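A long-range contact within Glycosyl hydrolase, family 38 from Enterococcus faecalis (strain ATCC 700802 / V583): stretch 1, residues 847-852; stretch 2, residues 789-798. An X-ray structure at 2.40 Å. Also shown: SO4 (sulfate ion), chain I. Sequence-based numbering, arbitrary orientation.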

# COMPACT_ATOMS: atom_id res chain seq x y z
N GLY A 847 -0.12 -29.15 -17.21
CA GLY A 847 -0.72 -28.70 -18.45
C GLY A 847 -2.15 -29.18 -18.54
O GLY A 847 -2.64 -29.88 -17.65
N PHE A 848 -2.82 -28.80 -19.62
CA PHE A 848 -4.20 -29.23 -19.81
C PHE A 848 -4.51 -29.37 -21.29
O PHE A 848 -3.92 -28.68 -22.13
CB PHE A 848 -5.19 -28.26 -19.14
CG PHE A 848 -5.28 -26.92 -19.81
CD1 PHE A 848 -4.27 -25.98 -19.64
CD2 PHE A 848 -6.38 -26.58 -20.59
CE1 PHE A 848 -4.36 -24.73 -20.25
CE2 PHE A 848 -6.47 -25.35 -21.19
CZ PHE A 848 -5.46 -24.42 -21.02
N ASN A 849 -5.44 -30.27 -21.60
CA ASN A 849 -5.88 -30.48 -22.97
C ASN A 849 -6.77 -29.34 -23.42
O ASN A 849 -7.68 -28.92 -22.69
CB ASN A 849 -6.62 -31.82 -23.08
CG ASN A 849 -6.81 -32.27 -24.52
OD1 ASN A 849 -6.70 -31.48 -25.46
ND2 ASN A 849 -7.10 -33.55 -24.69
N LEU A 850 -6.52 -28.83 -24.62
CA LEU A 850 -7.32 -27.76 -25.19
C LEU A 850 -8.52 -28.27 -25.98
O LEU A 850 -9.44 -27.49 -26.26
CB LEU A 850 -6.46 -26.88 -26.10
CG LEU A 850 -5.31 -26.11 -25.46
CD1 LEU A 850 -4.37 -25.57 -26.53
CD2 LEU A 850 -5.85 -24.97 -24.61
N THR A 851 -8.55 -29.56 -26.33
CA THR A 851 -9.57 -30.12 -27.20
C THR A 851 -10.44 -31.11 -26.43
O THR A 851 -10.22 -31.40 -25.25
CB THR A 851 -8.93 -30.81 -28.41
OG1 THR A 851 -8.38 -32.07 -28.01
CG2 THR A 851 -7.81 -29.95 -28.96
N ALA A 852 -11.46 -31.63 -27.13
CA ALA A 852 -12.36 -32.63 -26.59
C ALA A 852 -11.98 -34.05 -27.00
O ALA A 852 -12.77 -34.97 -26.81
CB ALA A 852 -13.80 -32.33 -27.02
S SO4 I . -12.70 -30.17 -30.74
O1 SO4 I . -13.32 -29.02 -31.39
O2 SO4 I . -11.28 -30.22 -31.10
O3 SO4 I . -13.36 -31.39 -31.19
O4 SO4 I . -12.83 -30.05 -29.30
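Stretch 2, residues 789-798: RFATYQQAYS

L850 is the centre of the contact: it has the largest covered area, its CA-to-CB bond points toward the helix of stretch 2, and its CA lies 7.3 Å from the CA of F790. Its side chain reaches three residues spaced along one side of the helix, with L850 CB 4.0 Å from F790 CD1, L850 CD1 4.3 Å from Q794 CG, and L850 CD2 4.0 Å from Y797 OH.

Stretch 2 is helical throughout, as its i to i+4 backbone hydrogen bonds attest (Y797 N to Y793 O, 2.9 Å; S798 N to Q794 O, 2.8 Å), and it meets stretch 1 where a strand ending at N849 gives way to loop. The direction follows from the pairing: F848 meets Y797 and T851 meets F790, so the two chains run in opposite senses. F848 CZ lies 3.8 Å from Y797 OH, which sits at the edge of the F848 ring. At the other end, T851 CG2 packs over a face of F790, 3.6 Å from the ring centroid and 18° off its normal, a CH-pi contact.

No hydrogen bond joins the stretches. T851 is instead steadied locally, its N donating to N849 OD1 at 2.8 Å and 171°. Beyond it, a sulfate, probably from the crystallisation liquor, accepts a hydrogen bond from A852 N through O4 (3.0 Å), while its O2 lies 3.5 Å from F790 CZ.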

# COMPACT_ATOMS: atom_id res chain seq x y z
N ARG A 789 -6.76 -23.62 -35.11
CA ARG A 789 -7.08 -22.61 -34.10
C ARG A 789 -6.29 -22.83 -32.82
O ARG A 789 -6.03 -21.88 -32.08
CB ARG A 789 -8.58 -22.62 -33.80
CG ARG A 789 -9.00 -23.55 -32.68
CD ARG A 789 -10.50 -23.49 -32.44
NE ARG A 789 -11.24 -24.44 -33.26
CZ ARG A 789 -11.84 -25.52 -32.78
NH1 ARG A 789 -11.80 -25.78 -31.48
NH2 ARG A 789 -12.49 -26.34 -33.60
N PHE A 790 -5.88 -24.08 -32.54
CA PHE A 790 -5.20 -24.36 -31.28
C PHE A 790 -3.77 -23.85 -31.29
O PHE A 790 -3.24 -23.48 -30.23
CB PHE A 790 -5.24 -25.86 -31.00
CG PHE A 790 -6.63 -26.42 -30.94
CD1 PHE A 790 -7.48 -26.08 -29.90
CD2 PHE A 790 -7.09 -27.27 -31.93
CE1 PHE A 790 -8.77 -26.59 -29.84
CE2 PHE A 790 -8.38 -27.78 -31.88
CZ PHE A 790 -9.21 -27.44 -30.83
N ALA A 791 -3.12 -23.82 -32.45
CA ALA A 791 -1.80 -23.21 -32.54
C ALA A 791 -1.86 -21.72 -32.22
O ALA A 791 -0.95 -21.18 -31.57
CB ALA A 791 -1.20 -23.43 -33.93
N THR A 792 -2.93 -21.05 -32.65
CA THR A 792 -3.10 -19.64 -32.32
C THR A 792 -3.34 -19.43 -30.83
O THR A 792 -3.02 -18.37 -30.29
CB THR A 792 -4.25 -19.04 -33.13
OG1 THR A 792 -5.49 -19.57 -32.66
CG2 THR A 792 -4.09 -19.39 -34.61
N TYR A 793 -3.91 -20.43 -30.16
CA TYR A 793 -4.11 -20.32 -28.72
C TYR A 793 -2.79 -20.44 -27.97
O TYR A 793 -2.55 -19.71 -27.01
CB TYR A 793 -5.09 -21.40 -28.23
CG TYR A 793 -6.48 -21.31 -28.82
CD1 TYR A 793 -6.88 -20.21 -29.58
CD2 TYR A 793 -7.41 -22.32 -28.60
CE1 TYR A 793 -8.15 -20.14 -30.11
CE2 TYR A 793 -8.68 -22.25 -29.12
CZ TYR A 793 -9.05 -21.16 -29.88
OH TYR A 793 -10.32 -21.09 -30.40
N GLN A 794 -1.92 -21.36 -28.41
CA GLN A 794 -0.62 -21.53 -27.77
C GLN A 794 0.23 -20.28 -27.93
O GLN A 794 0.85 -19.81 -26.97
CB GLN A 794 0.09 -22.75 -28.35
CG GLN A 794 -0.57 -24.08 -28.00
CD GLN A 794 0.19 -25.27 -28.56
OE1 GLN A 794 0.52 -25.30 -29.75
NE2 GLN A 794 0.47 -26.25 -27.71
N GLN A 795 0.29 -19.73 -29.14
CA GLN A 795 1.04 -18.50 -29.36
C GLN A 795 0.40 -17.32 -28.64
O GLN A 795 1.10 -16.35 -28.30
CB GLN A 795 1.16 -18.21 -30.86
CG GLN A 795 1.99 -19.23 -31.63
N ALA A 796 -0.91 -17.37 -28.41
CA ALA A 796 -1.55 -16.34 -27.60
C ALA A 796 -1.09 -16.43 -26.15
O ALA A 796 -0.84 -15.40 -25.50
CB ALA A 796 -3.07 -16.46 -27.69
N TYR A 797 -0.97 -17.65 -25.62
CA TYR A 797 -0.35 -17.83 -24.31
C TYR A 797 1.10 -17.39 -24.33
O TYR A 797 1.60 -16.80 -23.37
CB TYR A 797 -0.45 -19.29 -23.87
CG TYR A 797 -1.85 -19.81 -23.67
CD1 TYR A 797 -2.82 -19.03 -23.05
CD2 TYR A 797 -2.20 -21.09 -24.09
CE1 TYR A 797 -4.10 -19.52 -22.86
CE2 TYR A 797 -3.48 -21.58 -23.90
CZ TYR A 797 -4.43 -20.79 -23.29
OH TYR A 797 -5.70 -21.27 -23.11
N SER A 798 1.80 -17.68 -25.44
CA SER A 798 3.23 -17.39 -25.52
C SER A 798 3.51 -15.89 -25.59
O SER A 798 4.58 -15.44 -25.18
CB SER A 798 3.83 -18.10 -26.73
OG SER A 798 5.24 -17.92 -26.77